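Long-range contacts in Myo-inositol-1-phosphate synthase-related protein (Thermotoga maritima MSB8, PDB 3CIN), which belongs to the myo-inositol-1-phosphate synthase family and binds nicotinamide-adenine-dinucleotide on a Rossmann-type domain, four copies of the chain forming the assembly: residues Gly44-Arg49 / Leu336-Arg341; Ala123-Val128 / Ala179-Asn184; Glu146-Phe151 / Lys269-Ser274; Arg241-Val246 / Asp279-Asp284; Phe303-Ile308 / Met321-Ile326. All coordinates share one frame; numbering follows the deposited sequence.

Contact 1 of 5, residues Gly44-Arg49 / Leu336-Arg341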
# COMPACT_ATOMS: atom_id res chain seq x y z
N GLY A 44 -22.03 -7.28 8.46
CA GLY A 44 -21.43 -8.51 7.93
C GLY A 44 -22.37 -9.65 7.58
O GLY A 44 -21.95 -10.71 7.05
N VAL A 45 -23.65 -9.47 7.87
CA VAL A 45 -24.69 -10.45 7.46
C VAL A 45 -25.41 -9.82 6.25
O VAL A 45 -26.21 -8.89 6.41
CB VAL A 45 -25.69 -10.67 8.58
CG1 VAL A 45 -26.74 -11.75 8.13
CG2 VAL A 45 -24.96 -11.14 9.87
N PRO A 46 -25.08 -10.28 5.04
CA PRO A 46 -25.58 -9.56 3.85
C PRO A 46 -27.04 -9.27 3.79
O PRO A 46 -27.40 -8.12 3.49
CB PRO A 46 -25.09 -10.44 2.69
CG PRO A 46 -23.82 -11.04 3.23
CD PRO A 46 -24.15 -11.37 4.64
N LEU A 47 -27.89 -10.24 4.12
CA LEU A 47 -29.33 -10.06 4.02
C LEU A 47 -29.95 -9.64 5.33
O LEU A 47 -31.13 -9.40 5.40
CB LEU A 47 -30.02 -11.31 3.43
CG LEU A 47 -29.56 -11.63 2.02
CD1 LEU A 47 -30.29 -12.96 1.71
CD2 LEU A 47 -29.88 -10.51 1.03
N ALA A 48 -29.13 -9.48 6.37
CA ALA A 48 -29.57 -8.86 7.63
C ALA A 48 -30.95 -9.36 8.04
O ALA A 48 -31.11 -10.56 8.19
CB ALA A 48 -29.52 -7.39 7.52
N ARG A 49 -31.90 -8.47 8.27
CA ARG A 49 -33.24 -8.83 8.73
C ARG A 49 -34.27 -8.90 7.61
O ARG A 49 -35.49 -8.85 7.88
CB ARG A 49 -33.69 -7.89 9.81
CG ARG A 49 -32.84 -7.93 11.05
CD ARG A 49 -33.52 -7.12 12.14
NE ARG A 49 -32.50 -6.54 12.99
CZ ARG A 49 -32.06 -7.10 14.11
NH1 ARG A 49 -32.62 -8.21 14.61
NH2 ARG A 49 -31.09 -6.47 14.79
N LEU A 336 -22.44 -17.08 7.27
CA LEU A 336 -23.14 -18.29 7.70
C LEU A 336 -24.54 -17.96 8.27
O LEU A 336 -25.46 -18.80 8.20
CB LEU A 336 -22.29 -19.07 8.72
CG LEU A 336 -21.17 -19.93 8.12
CD1 LEU A 336 -20.22 -20.49 9.21
CD2 LEU A 336 -21.71 -21.09 7.28
N VAL A 337 -24.69 -16.77 8.87
CA VAL A 337 -25.98 -16.36 9.42
C VAL A 337 -27.00 -16.35 8.28
O VAL A 337 -28.14 -16.69 8.46
CB VAL A 337 -25.90 -15.05 10.15
CG1 VAL A 337 -27.31 -14.61 10.61
CG2 VAL A 337 -24.94 -15.20 11.39
N ASP A 338 -26.60 -15.89 7.10
CA ASP A 338 -27.49 -15.94 5.92
C ASP A 338 -27.66 -17.37 5.37
O ASP A 338 -28.78 -17.80 5.07
CB ASP A 338 -26.97 -15.08 4.76
CG ASP A 338 -27.31 -13.63 4.87
OD1 ASP A 338 -28.06 -13.17 5.78
OD2 ASP A 338 -26.87 -12.86 3.96
N LEU A 339 -26.55 -18.08 5.22
CA LEU A 339 -26.53 -19.39 4.55
C LEU A 339 -27.40 -20.41 5.27
O LEU A 339 -28.08 -21.19 4.62
CB LEU A 339 -25.12 -19.93 4.43
CG LEU A 339 -24.29 -19.25 3.37
CD1 LEU A 339 -22.78 -19.50 3.61
CD2 LEU A 339 -24.71 -19.67 1.97
N VAL A 340 -27.41 -20.42 6.60
CA VAL A 340 -28.31 -21.32 7.28
C VAL A 340 -29.79 -21.00 7.03
O VAL A 340 -30.62 -21.90 6.93
CB VAL A 340 -28.04 -21.41 8.82
CG1 VAL A 340 -26.61 -21.93 9.09
CG2 VAL A 340 -28.36 -20.11 9.56
N ARG A 341 -30.14 -19.72 6.93
CA ARG A 341 -31.55 -19.32 6.68
C ARG A 341 -31.91 -19.60 5.22
O ARG A 341 -32.98 -20.07 4.91
CB ARG A 341 -31.73 -17.84 6.99
CG ARG A 341 -31.51 -17.51 8.50
CD ARG A 341 -31.77 -16.12 8.84
NE ARG A 341 -30.79 -15.20 8.31
CZ ARG A 341 -30.93 -13.86 8.33
NH1 ARG A 341 -32.04 -13.27 8.83
NH2 ARG A 341 -29.97 -13.11 7.82

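Contact 2 of 5, residues Ala123-Val128 / Ala179-Asn184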
# COMPACT_ATOMS: atom_id res chain seq x y z
N ALA A 123 -19.67 -45.93 11.25
CA ALA A 123 -19.52 -44.56 11.78
C ALA A 123 -20.59 -43.63 11.17
O ALA A 123 -21.27 -42.86 11.88
CB ALA A 123 -18.09 -44.04 11.52
N VAL A 124 -20.81 -43.76 9.87
CA VAL A 124 -21.87 -43.03 9.20
C VAL A 124 -23.25 -43.35 9.77
O VAL A 124 -24.02 -42.43 10.10
CB VAL A 124 -21.84 -43.31 7.70
CG1 VAL A 124 -23.13 -42.84 7.02
CG2 VAL A 124 -20.62 -42.63 7.06
N ASP A 125 -23.57 -44.63 9.90
CA ASP A 125 -24.87 -45.02 10.48
C ASP A 125 -25.02 -44.49 11.91
O ASP A 125 -26.09 -44.10 12.33
CB ASP A 125 -25.00 -46.53 10.47
CG ASP A 125 -25.20 -47.09 9.09
OD1 ASP A 125 -25.60 -46.34 8.14
OD2 ASP A 125 -24.95 -48.30 8.95
N THR A 126 -23.94 -44.48 12.67
CA THR A 126 -23.93 -43.89 14.01
C THR A 126 -24.20 -42.37 14.00
O THR A 126 -25.01 -41.87 14.78
CB THR A 126 -22.57 -44.13 14.74
OG1 THR A 126 -22.34 -45.53 14.90
CG2 THR A 126 -22.59 -43.46 16.10
N LEU A 127 -23.49 -41.63 13.15
CA LEU A 127 -23.81 -40.22 12.93
C LEU A 127 -25.27 -40.00 12.57
O LEU A 127 -25.93 -39.15 13.18
CB LEU A 127 -22.90 -39.60 11.85
CG LEU A 127 -21.44 -39.46 12.29
CD1 LEU A 127 -20.63 -39.04 11.04
CD2 LEU A 127 -21.21 -38.50 13.49
N VAL A 128 -25.80 -40.75 11.63
CA VAL A 128 -27.16 -40.59 11.17
C VAL A 128 -28.11 -40.78 12.36
O VAL A 128 -29.02 -39.99 12.56
CB VAL A 128 -27.49 -41.53 9.98
CG1 VAL A 128 -28.97 -41.56 9.61
CG2 VAL A 128 -26.65 -41.16 8.74
N ALA A 179 -24.76 -36.89 5.61
CA ALA A 179 -25.81 -35.89 5.50
C ALA A 179 -26.88 -36.34 4.51
O ALA A 179 -28.07 -36.08 4.76
CB ALA A 179 -25.25 -34.48 5.17
N ALA A 180 -26.49 -36.99 3.40
CA ALA A 180 -27.47 -37.47 2.42
C ALA A 180 -28.28 -38.59 3.05
O ALA A 180 -29.50 -38.65 2.88
CB ALA A 180 -26.80 -37.99 1.15
N LEU A 181 -27.61 -39.49 3.77
CA LEU A 181 -28.35 -40.62 4.38
C LEU A 181 -29.32 -40.08 5.43
O LEU A 181 -30.49 -40.52 5.51
CB LEU A 181 -27.41 -41.67 4.97
CG LEU A 181 -26.85 -42.68 3.96
CD1 LEU A 181 -26.18 -42.10 2.79
CD2 LEU A 181 -25.89 -43.65 4.64
N TYR A 182 -28.84 -39.12 6.21
CA TYR A 182 -29.67 -38.44 7.20
C TYR A 182 -30.86 -37.73 6.56
O TYR A 182 -32.02 -37.88 7.01
CB TYR A 182 -28.81 -37.48 8.01
CG TYR A 182 -29.65 -36.49 8.82
CD1 TYR A 182 -30.40 -36.90 9.93
CD2 TYR A 182 -29.73 -35.15 8.44
CE1 TYR A 182 -31.15 -36.01 10.64
CE2 TYR A 182 -30.49 -34.24 9.18
CZ TYR A 182 -31.20 -34.67 10.26
OH TYR A 182 -31.99 -33.78 10.99
N ALA A 183 -30.60 -36.99 5.49
CA ALA A 183 -31.64 -36.27 4.75
C ALA A 183 -32.71 -37.19 4.26
O ALA A 183 -33.93 -36.87 4.34
CB ALA A 183 -31.04 -35.48 3.56
N ASN A 184 -32.28 -38.35 3.75
CA ASN A 184 -33.23 -39.33 3.27
C ASN A 184 -34.08 -39.85 4.41
O ASN A 184 -35.30 -39.91 4.26
CB ASN A 184 -32.50 -40.44 2.52
CG ASN A 184 -33.45 -41.45 1.92
OD1 ASN A 184 -33.76 -41.41 0.73
ND2 ASN A 184 -33.91 -42.35 2.73

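Contact 3 of 5, residues Glu146-Phe151 / Lys269-Ser274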
# COMPACT_ATOMS: atom_id res chain seq x y z
N GLU A 146 -8.44 -29.82 4.17
CA GLU A 146 -8.18 -31.23 3.86
C GLU A 146 -7.47 -31.40 2.53
O GLU A 146 -7.72 -30.64 1.59
CB GLU A 146 -9.45 -32.05 3.72
CG GLU A 146 -10.37 -31.96 4.91
CD GLU A 146 -11.76 -32.45 4.64
OE1 GLU A 146 -12.16 -32.55 3.47
OE2 GLU A 146 -12.47 -32.70 5.63
N ALA A 147 -6.54 -32.35 2.50
CA ALA A 147 -5.94 -32.78 1.22
C ALA A 147 -6.93 -33.79 0.59
O ALA A 147 -6.91 -34.97 0.94
CB ALA A 147 -4.60 -33.43 1.46
N PHE A 148 -7.79 -33.34 -0.31
CA PHE A 148 -8.89 -34.16 -0.85
C PHE A 148 -8.62 -34.43 -2.31
O PHE A 148 -7.84 -33.72 -2.97
CB PHE A 148 -10.23 -33.46 -0.70
CG PHE A 148 -10.38 -32.23 -1.58
CD1 PHE A 148 -9.80 -31.04 -1.22
CD2 PHE A 148 -11.03 -32.30 -2.82
CE1 PHE A 148 -9.86 -29.94 -2.06
CE2 PHE A 148 -11.09 -31.20 -3.64
CZ PHE A 148 -10.54 -30.04 -3.27
N VAL A 149 -9.30 -35.45 -2.81
CA VAL A 149 -9.40 -35.72 -4.24
C VAL A 149 -10.87 -36.06 -4.52
O VAL A 149 -11.41 -36.96 -3.90
CB VAL A 149 -8.54 -36.94 -4.62
CG1 VAL A 149 -8.83 -37.38 -6.08
CG2 VAL A 149 -7.05 -36.65 -4.37
N PRO A 150 -11.51 -35.32 -5.41
CA PRO A 150 -12.91 -35.62 -5.69
C PRO A 150 -13.10 -36.96 -6.42
O PRO A 150 -12.16 -37.57 -6.99
CB PRO A 150 -13.36 -34.46 -6.61
CG PRO A 150 -12.16 -34.11 -7.34
CD PRO A 150 -11.00 -34.26 -6.29
N PHE A 151 -14.36 -37.41 -6.39
CA PHE A 151 -14.78 -38.67 -7.01
C PHE A 151 -15.26 -38.52 -8.45
O PHE A 151 -14.89 -39.30 -9.31
CB PHE A 151 -15.83 -39.39 -6.17
CG PHE A 151 -15.29 -39.89 -4.88
CD1 PHE A 151 -14.60 -41.06 -4.82
CD2 PHE A 151 -15.32 -39.10 -3.76
CE1 PHE A 151 -14.05 -41.50 -3.64
CE2 PHE A 151 -14.80 -39.57 -2.58
CZ PHE A 151 -14.15 -40.75 -2.53
N LYS A 269 -3.69 -29.70 -5.21
CA LYS A 269 -3.41 -28.48 -5.99
C LYS A 269 -4.23 -28.41 -7.30
O LYS A 269 -4.81 -27.37 -7.63
CB LYS A 269 -1.89 -28.40 -6.31
CG LYS A 269 -1.52 -27.29 -7.28
N GLU A 270 -4.31 -29.54 -8.00
CA GLU A 270 -5.10 -29.64 -9.25
C GLU A 270 -6.53 -29.09 -9.03
O GLU A 270 -7.14 -28.47 -9.92
CB GLU A 270 -5.16 -31.11 -9.69
CG GLU A 270 -5.69 -31.37 -11.11
CD GLU A 270 -5.48 -32.84 -11.57
OE1 GLU A 270 -5.38 -33.73 -10.70
OE2 GLU A 270 -5.42 -33.09 -12.80
N PHE A 271 -7.06 -29.29 -7.83
CA PHE A 271 -8.40 -28.91 -7.50
C PHE A 271 -8.51 -27.62 -6.67
O PHE A 271 -9.48 -26.91 -6.79
CB PHE A 271 -9.09 -30.08 -6.78
CG PHE A 271 -8.81 -31.40 -7.42
CD1 PHE A 271 -9.43 -31.76 -8.62
CD2 PHE A 271 -7.91 -32.29 -6.85
CE1 PHE A 271 -9.14 -32.95 -9.24
CE2 PHE A 271 -7.62 -33.48 -7.47
CZ PHE A 271 -8.23 -33.80 -8.67
N THR A 272 -7.47 -27.27 -5.92
CA THR A 272 -7.55 -26.08 -5.09
C THR A 272 -7.08 -24.83 -5.80
O THR A 272 -7.30 -23.75 -5.30
CB THR A 272 -6.75 -26.25 -3.82
OG1 THR A 272 -5.39 -26.58 -4.13
CG2 THR A 272 -7.40 -27.37 -2.98
N LYS A 273 -6.52 -24.97 -6.99
CA LYS A 273 -6.06 -23.81 -7.79
C LYS A 273 -7.25 -22.90 -8.13
O LYS A 273 -8.27 -23.40 -8.53
CB LYS A 273 -5.42 -24.32 -9.09
CG LYS A 273 -3.93 -24.55 -9.00
CD LYS A 273 -3.36 -25.00 -10.34
N SER A 274 -7.12 -21.57 -8.00
CA SER A 274 -8.30 -20.70 -8.26
C SER A 274 -8.50 -20.62 -9.76
O SER A 274 -7.54 -20.77 -10.50
CB SER A 274 -8.01 -19.28 -7.74
OG SER A 274 -6.80 -18.78 -8.33

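Contact 4 of 5, residues Arg241-Val246 / Asp279-Asp284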
# COMPACT_ATOMS: atom_id res chain seq x y z
N ARG A 241 -9.66 -3.35 -20.11
CA ARG A 241 -8.27 -3.14 -19.75
C ARG A 241 -7.57 -4.51 -19.71
O ARG A 241 -8.06 -5.39 -19.03
CB ARG A 241 -8.19 -2.45 -18.39
CG ARG A 241 -8.62 -1.00 -18.53
CD ARG A 241 -8.76 -0.35 -17.18
NE ARG A 241 -8.92 1.09 -17.32
CZ ARG A 241 -9.12 1.91 -16.28
NH1 ARG A 241 -9.22 1.44 -15.03
NH2 ARG A 241 -9.24 3.21 -16.49
N TYR A 242 -6.45 -4.67 -20.41
CA TYR A 242 -5.83 -5.98 -20.55
C TYR A 242 -4.94 -6.24 -19.32
O TYR A 242 -4.01 -5.49 -19.06
CB TYR A 242 -5.00 -6.02 -21.81
CG TYR A 242 -4.50 -7.42 -22.00
CD1 TYR A 242 -5.33 -8.40 -22.52
CD2 TYR A 242 -3.24 -7.77 -21.55
CE1 TYR A 242 -4.88 -9.71 -22.66
CE2 TYR A 242 -2.78 -9.09 -21.67
CZ TYR A 242 -3.61 -10.04 -22.21
OH TYR A 242 -3.18 -11.37 -22.34
N VAL A 243 -5.28 -7.27 -18.56
CA VAL A 243 -4.60 -7.61 -17.34
C VAL A 243 -3.34 -8.44 -17.66
O VAL A 243 -3.44 -9.56 -18.20
CB VAL A 243 -5.47 -8.39 -16.44
CG1 VAL A 243 -4.67 -8.75 -15.16
CG2 VAL A 243 -6.75 -7.57 -16.07
N LYS A 244 -2.19 -7.85 -17.30
CA LYS A 244 -0.90 -8.44 -17.57
C LYS A 244 -0.51 -9.48 -16.52
O LYS A 244 0.17 -10.46 -16.83
CB LYS A 244 0.17 -7.40 -17.61
CG LYS A 244 0.08 -6.48 -18.81
CD LYS A 244 1.35 -5.56 -18.85
N ASP A 245 -0.85 -9.21 -15.27
CA ASP A 245 -0.47 -10.09 -14.17
C ASP A 245 -1.22 -9.74 -12.90
O ASP A 245 -1.59 -8.59 -12.71
CB ASP A 245 1.09 -10.07 -13.96
CG ASP A 245 1.69 -8.67 -13.84
OD1 ASP A 245 1.52 -8.08 -12.75
OD2 ASP A 245 2.37 -8.13 -14.80
N VAL A 246 -1.40 -10.73 -12.04
CA VAL A 246 -2.11 -10.61 -10.78
C VAL A 246 -1.32 -11.36 -9.74
O VAL A 246 -1.07 -12.55 -9.93
CB VAL A 246 -3.47 -11.27 -10.87
CG1 VAL A 246 -4.21 -11.15 -9.54
CG2 VAL A 246 -4.28 -10.70 -12.00
N ASP A 279 -12.21 -16.98 -14.99
CA ASP A 279 -13.67 -16.95 -14.85
C ASP A 279 -14.16 -15.52 -15.16
O ASP A 279 -15.13 -15.32 -15.89
CB ASP A 279 -14.12 -17.30 -13.44
CG ASP A 279 -14.06 -18.81 -13.12
OD1 ASP A 279 -13.69 -19.61 -14.03
OD2 ASP A 279 -14.43 -19.17 -11.97
N ILE A 280 -13.49 -14.55 -14.58
CA ILE A 280 -13.95 -13.15 -14.66
C ILE A 280 -13.46 -12.50 -15.94
O ILE A 280 -14.22 -11.84 -16.64
CB ILE A 280 -13.49 -12.33 -13.43
CG1 ILE A 280 -14.17 -12.81 -12.13
CG2 ILE A 280 -13.71 -10.82 -13.68
CD1 ILE A 280 -15.72 -12.86 -12.18
N LEU A 281 -12.17 -12.67 -16.28
CA LEU A 281 -11.62 -12.02 -17.46
C LEU A 281 -11.91 -12.69 -18.81
O LEU A 281 -11.93 -12.03 -19.86
CB LEU A 281 -10.11 -11.89 -17.33
CG LEU A 281 -9.55 -11.06 -16.19
CD1 LEU A 281 -8.02 -11.10 -16.23
CD2 LEU A 281 -10.05 -9.63 -16.28
N GLY A 282 -12.05 -14.01 -18.77
CA GLY A 282 -12.19 -14.81 -19.99
C GLY A 282 -10.88 -15.27 -20.62
O GLY A 282 -10.90 -15.98 -21.61
N TYR A 283 -9.75 -14.84 -20.08
CA TYR A 283 -8.42 -15.27 -20.54
C TYR A 283 -7.60 -15.49 -19.25
O TYR A 283 -7.88 -14.88 -18.23
CB TYR A 283 -7.76 -14.28 -21.51
CG TYR A 283 -7.68 -12.86 -21.00
CD1 TYR A 283 -8.75 -11.97 -21.16
CD2 TYR A 283 -6.52 -12.40 -20.33
CE1 TYR A 283 -8.67 -10.68 -20.63
CE2 TYR A 283 -6.44 -11.12 -19.78
CZ TYR A 283 -7.51 -10.26 -19.98
OH TYR A 283 -7.41 -9.00 -19.45
N ASP A 284 -6.62 -16.38 -19.31
CA ASP A 284 -5.91 -16.80 -18.12
C ASP A 284 -4.65 -15.95 -17.91
O ASP A 284 -3.50 -16.40 -18.12
CB ASP A 284 -5.53 -18.30 -18.16
CG ASP A 284 -5.30 -18.87 -16.76
OD1 ASP A 284 -5.43 -18.13 -15.74
OD2 ASP A 284 -4.98 -20.09 -16.67
O HOH W 1 -9.63 -7.50 -19.56

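Contact 5 of 5, residues Phe303-Ile308 / Met321-Ile326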
# COMPACT_ATOMS: atom_id res chain seq x y z
N PHE A 303 -3.26 -10.44 6.92
CA PHE A 303 -2.71 -9.37 6.12
C PHE A 303 -2.81 -9.85 4.69
O PHE A 303 -2.46 -10.98 4.39
CB PHE A 303 -1.26 -9.07 6.44
CG PHE A 303 -0.61 -8.13 5.48
CD1 PHE A 303 -1.00 -6.79 5.38
CD2 PHE A 303 0.42 -8.59 4.63
CE1 PHE A 303 -0.39 -5.93 4.47
CE2 PHE A 303 1.05 -7.72 3.73
CZ PHE A 303 0.62 -6.38 3.63
N ILE A 304 -3.30 -8.99 3.81
CA ILE A 304 -3.37 -9.29 2.38
C ILE A 304 -2.63 -8.21 1.58
O ILE A 304 -2.60 -7.05 1.94
CB ILE A 304 -4.85 -9.48 1.89
CG1 ILE A 304 -5.64 -8.18 1.88
CG2 ILE A 304 -5.63 -10.56 2.75
CD1 ILE A 304 -6.94 -8.25 1.06
N ALA A 305 -2.06 -8.60 0.43
CA ALA A 305 -1.42 -7.67 -0.48
C ALA A 305 -1.74 -8.14 -1.88
O ALA A 305 -1.63 -9.31 -2.17
CB ALA A 305 0.08 -7.55 -0.22
N ILE A 306 -2.21 -7.26 -2.75
CA ILE A 306 -2.61 -7.65 -4.12
C ILE A 306 -1.94 -6.63 -5.05
O ILE A 306 -1.95 -5.46 -4.79
CB ILE A 306 -4.14 -7.60 -4.29
CG1 ILE A 306 -4.93 -8.62 -3.46
CG2 ILE A 306 -4.61 -7.86 -5.74
CD1 ILE A 306 -6.36 -8.21 -3.14
N HIS A 307 -1.37 -7.11 -6.16
CA HIS A 307 -0.80 -6.25 -7.16
C HIS A 307 -1.31 -6.67 -8.50
O HIS A 307 -1.22 -7.84 -8.88
CB HIS A 307 0.70 -6.42 -7.19
CG HIS A 307 1.39 -5.63 -8.27
ND1 HIS A 307 1.88 -6.21 -9.42
CD2 HIS A 307 1.65 -4.31 -8.37
CE1 HIS A 307 2.42 -5.27 -10.18
NE2 HIS A 307 2.30 -4.11 -9.57
N ILE A 308 -1.83 -5.70 -9.26
CA ILE A 308 -2.38 -5.99 -10.60
C ILE A 308 -1.85 -4.92 -11.50
O ILE A 308 -1.87 -3.76 -11.17
CB ILE A 308 -3.94 -6.02 -10.59
CG1 ILE A 308 -4.42 -7.20 -9.75
CG2 ILE A 308 -4.51 -6.20 -12.00
CD1 ILE A 308 -5.94 -7.17 -9.41
N MET A 321 -2.03 -1.45 -6.22
CA MET A 321 -1.53 -2.26 -5.07
C MET A 321 -2.58 -2.14 -3.94
O MET A 321 -2.78 -1.03 -3.45
CB MET A 321 -0.14 -1.84 -4.57
CG MET A 321 0.94 -1.56 -5.70
SD MET A 321 2.65 -1.04 -5.39
CE MET A 321 3.31 -1.05 -7.07
N ILE A 322 -3.27 -3.23 -3.56
CA ILE A 322 -4.29 -3.25 -2.51
C ILE A 322 -3.67 -3.93 -1.27
O ILE A 322 -3.13 -5.02 -1.40
CB ILE A 322 -5.48 -4.03 -2.89
CG1 ILE A 322 -6.21 -3.36 -4.08
CG2 ILE A 322 -6.43 -4.24 -1.73
CD1 ILE A 322 -5.73 -3.84 -5.44
N ASN A 323 -3.74 -3.31 -0.11
CA ASN A 323 -3.30 -3.98 1.11
C ASN A 323 -4.49 -4.03 2.04
O ASN A 323 -5.36 -3.20 1.98
CB ASN A 323 -2.27 -3.19 1.91
CG ASN A 323 -0.90 -3.15 1.29
OD1 ASN A 323 -0.49 -4.04 0.54
ND2 ASN A 323 -0.17 -2.10 1.61
N GLY A 324 -4.52 -4.96 2.96
CA GLY A 324 -5.68 -4.97 3.88
C GLY A 324 -5.36 -5.73 5.12
O GLY A 324 -4.44 -6.54 5.14
N ARG A 325 -6.13 -5.45 6.16
CA ARG A 325 -6.14 -6.30 7.36
C ARG A 325 -7.58 -6.65 7.52
O ARG A 325 -8.40 -5.77 7.79
CB ARG A 325 -5.69 -5.51 8.56
CG ARG A 325 -4.24 -5.16 8.54
CD ARG A 325 -3.32 -6.44 8.66
NE ARG A 325 -3.57 -7.44 9.72
CZ ARG A 325 -3.14 -7.38 10.99
NH1 ARG A 325 -2.52 -6.31 11.42
NH2 ARG A 325 -3.34 -8.36 11.85
N ILE A 326 -7.85 -7.92 7.44
CA ILE A 326 -9.22 -8.44 7.46
C ILE A 326 -9.40 -9.58 8.48
O ILE A 326 -8.64 -10.55 8.53
CB ILE A 326 -9.71 -8.79 6.07
CG1 ILE A 326 -8.82 -9.79 5.38
CG2 ILE A 326 -9.68 -7.55 5.12
CD1 ILE A 326 -9.19 -9.87 3.91

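Contact 1 of 5, residues Gly44-Arg49 / Leu336-Arg341
Arg341 and Asp338, one turn apart on helix 328-348, hold the loop residues Val45 to Ala48 through their charged ends. The guanidinium grips a single atom end-on: NH1 and NH2 both donate to Ala48 O (NH2 at 2.8 Å), which lies in the guanidinium plane. A long arginine suits this place because its planar end has N-H groups enough to hold Ala48 O while NE turns back to Val337 O of its own helix. NH1 is also bonded to Ile53 O, and NH2 forms a salt bridge to Asp338 OD1 at 2.8 Å, so the group is fixed in rotation. Asp338 OD2 accepts from Leu47 N at 2.8 Å through its syn lone pair, the N-H pointing at it at 146°, and takes a second bond from Tyr362 OH. Val45 to Ala48 form a type I beta turn, closed by Ala48 N to Val45 O at 3.0 Å, and the two helix side chains bind the Leu47 amide and the Ala48 carbonyl of the turn. Pro46, whose ring favours the turn's second position, sets CD 3.2 Å from Asp338 OD2. Apolar contact is smaller: Val45 CG1, anti to the backbone N (chi1 -178°), meets Val337 CG1 at 3.8 Å. Phe313 of the second subunit packs on both valines.

Contact 2 of 5, residues Ala123-Val128 / Ala179-Asn184
Val124, Val128 and Leu181 make the apolar contact between helices 120-134 and 171-186. Leu181 fits between the two valines, which stand one turn apart on their helix. Its CD2 reaches Val124 CG1 at 3.7 Å, while its CB lies 3.9 Å from Val128 CG2, and in both cases the side chains cross at about a right angle. With CG anti to the carbonyl carbon (chi1 -82°) and chi2 near 54°, the CD2 branch is carried to Val124. Beta-branched valine suits the facing positions, being short and stiff with its methyls close to the helix; Val124 uses CG1, Val128 both.

Val128 also rests on backbone: CG2 lies 3.9 Å from Tyr182 N and CG1 4.0 Å from Tyr182 CA. The phenol of Tyr182 leads elsewhere: its OH is hydrogen-bonded to Pro136 O, and Trp131 and Thr132 touch the side chain. The axes of the two segments come within 9.2 Å and cross at -45°. Both helices flank the parallel sheet of the Rossmann-type domain, where Phe191 and Ala189 of strand 189-193 touch helix 171-186. With methyl and methylene groups doing the touching, the pairing rests on dispersion and the exclusion of water, without direct polar bonds between the segments.

Contact 3 of 5, residues Glu146-Phe151 / Lys269-Ser274
A small aromatic and proline contact at the protein surface joins the loop after strand 138-141 of the Rossmann-type parallel sheet to the last turn of helix 262-272. Strand 138-141 is the central strand of that sheet, whereas the helix follows strand 242-252 of the mixed sheet, so the contact joins the parallel-sheet part to the mixed-sheet part. Phe271 carries most of it. Its ring receives Pro150 CD in a CH-pi contact, 3.5 Å from the ring centroid and only 2° off the normal, so the carbon stands directly over the face. Proline suits this place: the CD hydrogens, next to the ring nitrogen, are somewhat polarised toward positive, and the rigid ring presents them to the aromatic cloud. Glu270 CB lies over the opposite face, so the phenyl is sandwiched between its neighbour in sequence and the loop. Val149 CG1 adds a looser touch.

Phe148 completes the contact. Its CG lies between the backbone N and the carbonyl carbon (chi1 68°), a position that carries the ring tip to the helix end, where CZ approaches Phe271 CB at 3.8 Å. Phe198 also meets the Phe148 ring, and Phe148 O is hydrogen-bonded to Ser268 OG, a second tie to helix 262-272. On the neighbouring residue Thr272, the methyl CG2 lies 3.7 Å from Phe148 CE1.

Contact 4 of 5, residues Arg241-Val246 / Asp279-Asp284
Two tyrosines lie with their planes only 8° from parallel, but the rings are displaced, and little of one lies over the other: the centroids of Tyr242 and Tyr283 are 4.8 Å apart, and Tyr242 CE1 meets Tyr283 CE2 at 3.6 Å. Leu281 CB lies over the opposite face of Tyr283, toward its rim. The hydroxyl of Tyr283 has two polar partners. Val243 N donates to Tyr283 OH at 2.9 Å along an almost straight N-H line of 176°, and a water also bonded to Arg241 O lies 2.7 Å from that hydroxyl. Tyrosine suits the place because one side chain can lay its ring beside another and accept from a strand amide. Leu281 CD1 packs on Val243 CB at 3.7 Å. Gly282, with positive phi, ends helix 276-281. Tyr43 of the second subunit meets the Tyr242 ring. Early in strand 242-252 of the mixed sheet comes a classic beta bulge, Lys244 and Asp245 lying opposite the one residue Glu309 of strand 301-311.

Contact 5 of 5, residues Phe303-Ile308 / Met321-Ile326
Ile304 with Gly324, and Ile306 with Ile322, form the hydrogen-bonded pairs of an antiparallel ladder. Ile306 N donates to Ile322 O at 2.8 Å and Ile304 N to Gly324 O at 3.0 Å, each answered by the reciprocal bond. On the face of these isoleucines, Ile304 CG2 touches Ile326 CD1 at 3.8 Å; Gly324 leaves room there for Ile304 CG1, which lies 3.6 Å from Gly324 N. Beta-branched isoleucines suit extended strands, and their methyls give this face an apolar surface for helix 225-238. On the other face, His307 and Met321 lie side by side, while Arg325 folds back (chi2 -66°), bringing CD to the edge of the Phe303 ring. Arg325 is held by Lys301 O and Lys302 O and by Glu319 and Glu309 of the third subunit; His307 NE2 is bonded to Glu319 of its own chain. The hairpin has strand 242-252 beyond strand 301-311, helix 225-238 against the isoleucines, and a strand of the second subunit continuing the sheet past strand 317-327.

Overall arrangement
From the N terminus, the loop at 44-49 opens contact 1, which closes only at helix 328-348 and so encloses the other four. It ties the loop between helix 23-36 and strand 58-65 to that helix. Contact 2 opens at 123-128 and contact 3 at 146-151; contact 2 closes at 179-184 before contact 3 closes at 269-274, so these two cross. Contact 4 opens at 241-246, inside contact 3, and closes beyond it at 279-284, crossing it as well. Contact 5 follows in series as a hairpin. Contact 2 joins helices of the parallel-sheet domain, contact 3 links that domain to the mixed-sheet part, and contacts 4 and 5 meet on adjacent strands, where Asp245 packs on His307.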